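Chemotaxis transducer (Pseudomonas aeruginosa, PDB 6GCV) senses nitrate for chemotaxis, probably binding it directly through its PilJ-type ligand-binding domain, an all-helical bundle that pairs with a second copy. Local coordinates at residues I21-A26 against R72-M77; A53-Y58 against Q91-Y96. All blocks are in the same frame, centred on the assembly; numbering follows the deposited sequence.

Contact 1: residues I21-A26 against R72-M77. With ACT (acetate ion), chain F.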
loop_
_atom_site.group_PDB
_atom_site.type_symbol
_atom_site.label_atom_id
_atom_site.label_comp_id
_atom_site.label_asym_id
_atom_site.label_seq_id
_atom_site.Cartn_x
_atom_site.Cartn_y
_atom_site.Cartn_z
ATOM N N ILE A 21 3.218 6.813 -12.446
ATOM C CA ILE A 21 3.943 6.503 -11.219
ATOM C C ILE A 21 2.964 6.268 -10.046
ATOM O O ILE A 21 3.181 5.398 -9.208
ATOM C CB ILE A 21 5.002 7.582 -10.894
ATOM C CG1 ILE A 21 6.045 7.692 -12.010
ATOM C CG2 ILE A 21 5.675 7.312 -9.554
ATOM C CD1 ILE A 21 6.833 6.432 -12.262
ATOM N N ASN A 22 1.884 7.039 -10.006
ATOM C CA ASN A 22 0.848 6.841 -8.996
ATOM C C ASN A 22 0.246 5.444 -9.052
ATOM O O ASN A 22 0.107 4.768 -8.027
ATOM C CB ASN A 22 -0.253 7.885 -9.115
ATOM C CG ASN A 22 -1.288 7.758 -8.032
ATOM O OD1 ASN A 22 -0.934 7.655 -6.859
ATOM N ND2 ASN A 22 -2.556 7.709 -8.404
ATOM N N VAL A 23 -0.096 5.001 -10.265
ATOM C CA VAL A 23 -0.710 3.703 -10.453
ATOM C C VAL A 23 0.260 2.584 -10.061
ATOM O O VAL A 23 -0.127 1.624 -9.383
ATOM C CB VAL A 23 -1.237 3.578 -11.890
ATOM C CG1 VAL A 23 -1.525 2.155 -12.288
ATOM C CG2 VAL A 23 -2.471 4.443 -12.065
ATOM N N ALA A 24 1.518 2.723 -10.465
ATOM C CA ALA A 24 2.503 1.716 -10.082
ATOM C C ALA A 24 2.695 1.687 -8.541
ATOM O O ALA A 24 2.765 0.631 -7.935
ATOM C CB ALA A 24 3.819 1.975 -10.803
ATOM N N GLY A 25 2.819 2.867 -7.919
ATOM C CA GLY A 25 2.957 2.896 -6.483
ATOM C C GLY A 25 1.764 2.283 -5.769
ATOM O O GLY A 25 1.945 1.518 -4.797
ATOM N N ALA A 26 0.563 2.570 -6.257
ATOM C CA ALA A 26 -0.641 2.043 -5.623
ATOM C C ALA A 26 -0.689 0.515 -5.662
ATOM O O ALA A 26 -1.344 -0.078 -4.814
ATOM C CB ALA A 26 -1.889 2.663 -6.219
ATOM N N ARG A 72 -6.843 6.717 -19.021
ATOM C CA ARG A 72 -6.422 6.806 -17.633
ATOM C C ARG A 72 -5.111 7.579 -17.446
ATOM O O ARG A 72 -4.687 7.840 -16.323
ATOM C CB ARG A 72 -6.265 5.403 -17.065
ATOM C CG ARG A 72 -6.264 5.348 -15.559
ATOM C CD ARG A 72 -6.080 3.922 -15.055
ATOM N NE ARG A 72 -6.200 3.883 -13.607
ATOM C CZ ARG A 72 -5.888 2.838 -12.842
ATOM N NH1 ARG A 72 -5.385 1.740 -13.376
ATOM N NH2 ARG A 72 -6.006 2.919 -11.533
ATOM N N ASN A 73 -4.476 7.948 -18.550
ATOM C CA ASN A 73 -3.205 8.669 -18.525
ATOM C C ASN A 73 -2.095 7.833 -17.897
ATOM O O ASN A 73 -1.298 8.349 -17.076
ATOM C CB ASN A 73 -3.343 10.033 -17.844
ATOM C CG ASN A 73 -2.216 10.976 -18.169
ATOM O OD1 ASN A 73 -1.965 11.918 -17.415
ATOM N ND2 ASN A 73 -1.503 10.720 -19.265
ATOM N N VAL A 74 -2.076 6.555 -18.246
ATOM C CA VAL A 74 -1.002 5.660 -17.854
ATOM C C VAL A 74 -0.186 5.344 -19.088
ATOM O O VAL A 74 -0.701 4.794 -20.067
ATOM C CB VAL A 74 -1.530 4.358 -17.212
ATOM C CG1 VAL A 74 -0.411 3.367 -16.948
ATOM C CG2 VAL A 74 -2.274 4.656 -15.914
ATOM N N SER A 75 1.088 5.692 -19.036
ATOM C CA SER A 75 2.043 5.457 -20.128
ATOM C C SER A 75 2.547 4.007 -20.133
ATOM O O SER A 75 2.840 3.462 -19.078
ATOM C CB SER A 75 3.266 6.399 -19.936
ATOM O OG SER A 75 2.888 7.768 -19.696
ATOM N N ARG A 76 2.715 3.401 -21.312
ATOM C CA ARG A 76 3.427 2.121 -21.392
ATOM C C ARG A 76 4.899 2.491 -21.394
ATOM O O ARG A 76 5.335 3.336 -22.168
ATOM C CB ARG A 76 3.068 1.333 -22.662
ATOM C CG ARG A 76 3.804 -0.007 -22.772
ATOM C CD ARG A 76 3.544 -0.712 -24.090
ATOM N NE ARG A 76 3.836 0.117 -25.253
ATOM C CZ ARG A 76 5.031 0.241 -25.829
ATOM N NH1 ARG A 76 6.094 -0.417 -25.373
ATOM N NH2 ARG A 76 5.158 1.034 -26.888
ATOM N N MET A 77 5.698 1.833 -20.562
ATOM C CA MET A 77 7.116 2.060 -20.530
ATOM C C MET A 77 7.780 0.816 -21.075
ATOM O O MET A 77 7.755 -0.243 -20.450
ATOM C CB MET A 77 7.598 2.381 -19.126
ATOM C CG MET A 77 6.962 3.615 -18.523
ATOM S SD MET A 77 7.654 4.084 -16.888
ATOM C CE MET A 77 9.212 4.821 -17.402
HETATM C C ACT F . -8.632 5.618 -12.018
HETATM O O ACT F . -8.998 5.523 -10.825
HETATM O OXT ACT F . -7.498 6.057 -12.334
HETATM C CH3 ACT F . -9.576 5.168 -13.103
#
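The guanidinium of Arg72 has Val23 CG2 over the centre of one face, 3.8 Å above the plane, and acetate OXT at its edge, in plane. This joins the start of helix 18-42, the first helix of a four-helix bundle, to the loop that links helix 48-67 with helix 80-103 at one end of the bundle. The methyl's nearest atom in the group is the central carbon, with Val23 CG2 3.9 Å from Arg72 CZ, while Val23 CG1 comes alongside toward NH1 of the same arginine. Arg72 reaches the helix with an extended chain: CG is anti to the backbone N (chi1 -162°), and the next two torsions are also close to 180°. Its NE-H is taken up by the acetate, which probably came from the crystallisation liquor. Arg72 NH1 turns to helix 48-67, where it makes a salt bridge with Asp64 and a hydrogen bond with Ser61, so two different N-H groups fix the rotation of the guanidinium while the valine packs on its face. The same methyl of Val23 is shared with a second residue of the loop. Val74 CG2 lies 3.9 Å from Val23 CG2, the two side chains meeting at about a right angle in a purely apolar touch. Val74 also leans on Leu65 of helix 48-67. Just before it, Asn73 has a left-handed backbone conformation, and Asn73 and Val74 together face Asn69 as a G1 beta bulge. No hydrogen bond joins 21-26 to 72-77 directly. The bond to the ion is nearly straight: Arg72 NE to acetate OXT is 2.8 Å, with an N-H...O angle of 169°.

Contact 2: residues A53-Y58 against Q91-Y96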
loop_
_atom_site.group_PDB
_atom_site.type_symbol
_atom_site.label_atom_id
_atom_site.label_comp_id
_atom_site.label_asym_id
_atom_site.label_seq_id
_atom_site.Cartn_x
_atom_site.Cartn_y
_atom_site.Cartn_z
ATOM N N ALA A 53 -12.903 -6.862 -5.430
ATOM C CA ALA A 53 -12.715 -5.531 -5.990
ATOM C C ALA A 53 -11.265 -5.065 -5.907
ATOM O O ALA A 53 -10.748 -4.424 -6.836
ATOM C CB ALA A 53 -13.645 -4.565 -5.301
ATOM N N THR A 54 -10.597 -5.362 -4.794
ATOM C CA THR A 54 -9.187 -4.973 -4.635
ATOM C C THR A 54 -8.288 -5.704 -5.630
ATOM O O THR A 54 -7.404 -5.106 -6.267
ATOM C CB THR A 54 -8.715 -5.209 -3.186
ATOM O OG1 THR A 54 -9.622 -4.506 -2.324
ATOM C CG2 THR A 54 -7.323 -4.727 -2.996
ATOM N N ILE A 55 -8.521 -7.004 -5.782
ATOM C CA ILE A 55 -7.791 -7.797 -6.763
ATOM C C ILE A 55 -8.030 -7.231 -8.172
ATOM O O ILE A 55 -7.090 -7.096 -8.947
ATOM C CB ILE A 55 -8.180 -9.278 -6.668
ATOM C CG1 ILE A 55 -7.672 -9.861 -5.345
ATOM C CG2 ILE A 55 -7.667 -10.058 -7.863
ATOM C CD1 ILE A 55 -8.138 -11.247 -5.047
ATOM N N ALA A 56 -9.267 -6.862 -8.483
ATOM C CA ALA A 56 -9.589 -6.294 -9.792
ATOM C C ALA A 56 -8.876 -4.980 -10.026
ATOM O O ALA A 56 -8.374 -4.727 -11.124
ATOM C CB ALA A 56 -11.088 -6.124 -9.969
ATOM N N GLN A 57 -8.770 -4.145 -8.989
ATOM C CA GLN A 57 -8.015 -2.878 -9.148
ATOM C C GLN A 57 -6.548 -3.171 -9.488
ATOM O O GLN A 57 -5.946 -2.509 -10.361
ATOM C CB GLN A 57 -8.115 -2.029 -7.895
ATOM C CG GLN A 57 -9.447 -1.415 -7.600
ATOM C CD GLN A 57 -9.812 -0.236 -8.469
ATOM O OE1 GLN A 57 -9.108 0.178 -9.401
ATOM N NE2 GLN A 57 -10.969 0.313 -8.168
ATOM N N TYR A 58 -5.953 -4.121 -8.777
ATOM C CA TYR A 58 -4.570 -4.491 -9.036
ATOM C C TYR A 58 -4.403 -4.977 -10.479
ATOM O O TYR A 58 -3.473 -4.587 -11.195
ATOM C CB TYR A 58 -4.082 -5.553 -8.035
ATOM C CG TYR A 58 -2.694 -6.064 -8.348
ATOM C CD1 TYR A 58 -2.470 -6.994 -9.316
ATOM C CD2 TYR A 58 -1.588 -5.515 -7.738
ATOM C CE1 TYR A 58 -1.198 -7.344 -9.708
ATOM C CE2 TYR A 58 -0.298 -5.918 -8.069
ATOM C CZ TYR A 58 -0.119 -6.831 -9.077
ATOM O OH TYR A 58 1.163 -7.194 -9.457
ATOM N N GLN A 91 4.759 -13.104 -12.495
ATOM C CA GLN A 91 4.885 -14.511 -12.099
ATOM C C GLN A 91 4.639 -14.673 -10.602
ATOM O O GLN A 91 3.960 -15.619 -10.184
ATOM C CB GLN A 91 6.223 -15.083 -12.554
ATOM C CG GLN A 91 6.296 -15.199 -14.110
ATOM C CD GLN A 91 5.122 -15.987 -14.783
ATOM O OE1 GLN A 91 4.980 -17.194 -14.559
ATOM N NE2 GLN A 91 4.302 -15.307 -15.636
ATOM N N ILE A 92 5.160 -13.752 -9.793
ATOM C CA ILE A 92 4.941 -13.795 -8.343
ATOM C C ILE A 92 3.465 -13.555 -8.054
ATOM O O ILE A 92 2.831 -14.262 -7.259
ATOM C CB ILE A 92 5.801 -12.746 -7.615
ATOM C CG1 ILE A 92 7.289 -13.076 -7.810
ATOM C CG2 ILE A 92 5.456 -12.627 -6.128
ATOM C CD1 ILE A 92 8.172 -11.895 -7.513
ATOM N N TRP A 93 2.878 -12.579 -8.740
ATOM C CA TRP A 93 1.468 -12.264 -8.575
ATOM C C TRP A 93 0.573 -13.479 -8.806
ATOM O O TRP A 93 -0.346 -13.734 -8.034
ATOM C CB TRP A 93 1.077 -11.095 -9.504
ATOM C CG TRP A 93 -0.401 -10.956 -9.675
ATOM C CD1 TRP A 93 -1.110 -11.159 -10.790
ATOM C CD2 TRP A 93 -1.334 -10.646 -8.663
ATOM N NE1 TRP A 93 -2.447 -10.972 -10.546
ATOM C CE2 TRP A 93 -2.601 -10.660 -9.227
ATOM C CE3 TRP A 93 -1.215 -10.305 -7.316
ATOM C CZ2 TRP A 93 -3.732 -10.382 -8.497
ATOM C CZ3 TRP A 93 -2.351 -10.041 -6.611
ATOM C CH2 TRP A 93 -3.588 -10.089 -7.198
ATOM N N GLY A 94 0.814 -14.247 -9.864
ATOM C CA GLY A 94 -0.032 -15.421 -10.091
ATOM C C GLY A 94 -0.065 -16.369 -8.918
ATOM O O GLY A 94 -1.119 -16.888 -8.538
ATOM N N ARG A 95 1.085 -16.607 -8.319
ATOM C CA ARG A 95 1.159 -17.497 -7.168
ATOM C C ARG A 95 0.516 -16.870 -5.941
ATOM O O ARG A 95 -0.180 -17.536 -5.186
ATOM C CB ARG A 95 2.614 -17.890 -6.902
ATOM C CG ARG A 95 3.200 -18.779 -8.003
ATOM C CD ARG A 95 4.647 -19.159 -7.756
ATOM N NE ARG A 95 5.606 -18.117 -8.130
ATOM C CZ ARG A 95 6.149 -17.968 -9.344
ATOM N NH1 ARG A 95 5.803 -18.767 -10.344
ATOM N NH2 ARG A 95 7.026 -16.994 -9.570
ATOM N N TYR A 96 0.738 -15.587 -5.736
ATOM C CA TYR A 96 0.143 -14.876 -4.592
ATOM C C TYR A 96 -1.365 -14.856 -4.686
ATOM O O TYR A 96 -2.068 -15.057 -3.678
ATOM C CB TYR A 96 0.695 -13.450 -4.565
ATOM C CG TYR A 96 0.265 -12.583 -3.404
ATOM C CD1 TYR A 96 0.588 -12.917 -2.087
ATOM C CD2 TYR A 96 -0.424 -11.429 -3.617
ATOM C CE1 TYR A 96 0.225 -12.072 -1.034
ATOM C CE2 TYR A 96 -0.768 -10.568 -2.588
ATOM C CZ TYR A 96 -0.417 -10.872 -1.301
ATOM O OH TYR A 96 -0.666 -9.989 -0.257
#
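Between two antiparallel helices of the four-helix bundle, 48-67 and 80-103, an aromatic stack bridges the gap: the ring of Tyr58 lies on one face of the Trp93 indole. The centroid of the phenol ring is 4.1 Å from that of the indole's six-membered ring, and the planes are inclined by 29°, a face-to-face stack whose planes are splayed rather than parallel. Tyr58 CE1 sits over the middle of the indole, 3.5 Å from Trp93 CD2, whereas Trp93 CE3 stands over the rim of the phenol ring. Both side chains set CG anti to the backbone N (chi1 174° for Tyr58, 164° for Trp93), and they slide past each other in opposite directions, which carries Tyr58 OH back toward the root of the tryptophan, 3.9 Å from Trp93 CB. One turn earlier on its helix, Ile55 approaches the indole at its edge and in its plane, with Ile55 CG2 4.0 Å from Trp93 CZ2. The tryptophan is thus met on a face and on an edge from the same helix. The indole N-H, on NE1, makes a weak hydrogen bond to Glu59. Met34 of helix 18-42 touches both side chains of the stack, and Leu126 of helix 112-137 packs against Tyr58, so all four helices of the bundle converge on this layer.

How the contacts relate
Both contacts are buried, but the centre of contact 2 lies about 5 Å from the centre of the chain and that of contact 1 about 12 Å, near one end of the bundle. Helix 48-67 ties them together: it supplies one side of contact 2, and beside contact 1 it provides Ser61, Asp64 and Leu65 as outside partners of Arg72, Val23 and Val74. Deep between the helices the chemistry is aromatic and apolar; at the loop it mixes methyl packing with a charged group that meets acetate. Asn22, in the helical segment of contact 1, hydrogen-bonds Arg28 of the second subunit, whereas no other chain of the assembly touches 53-58 or 91-96.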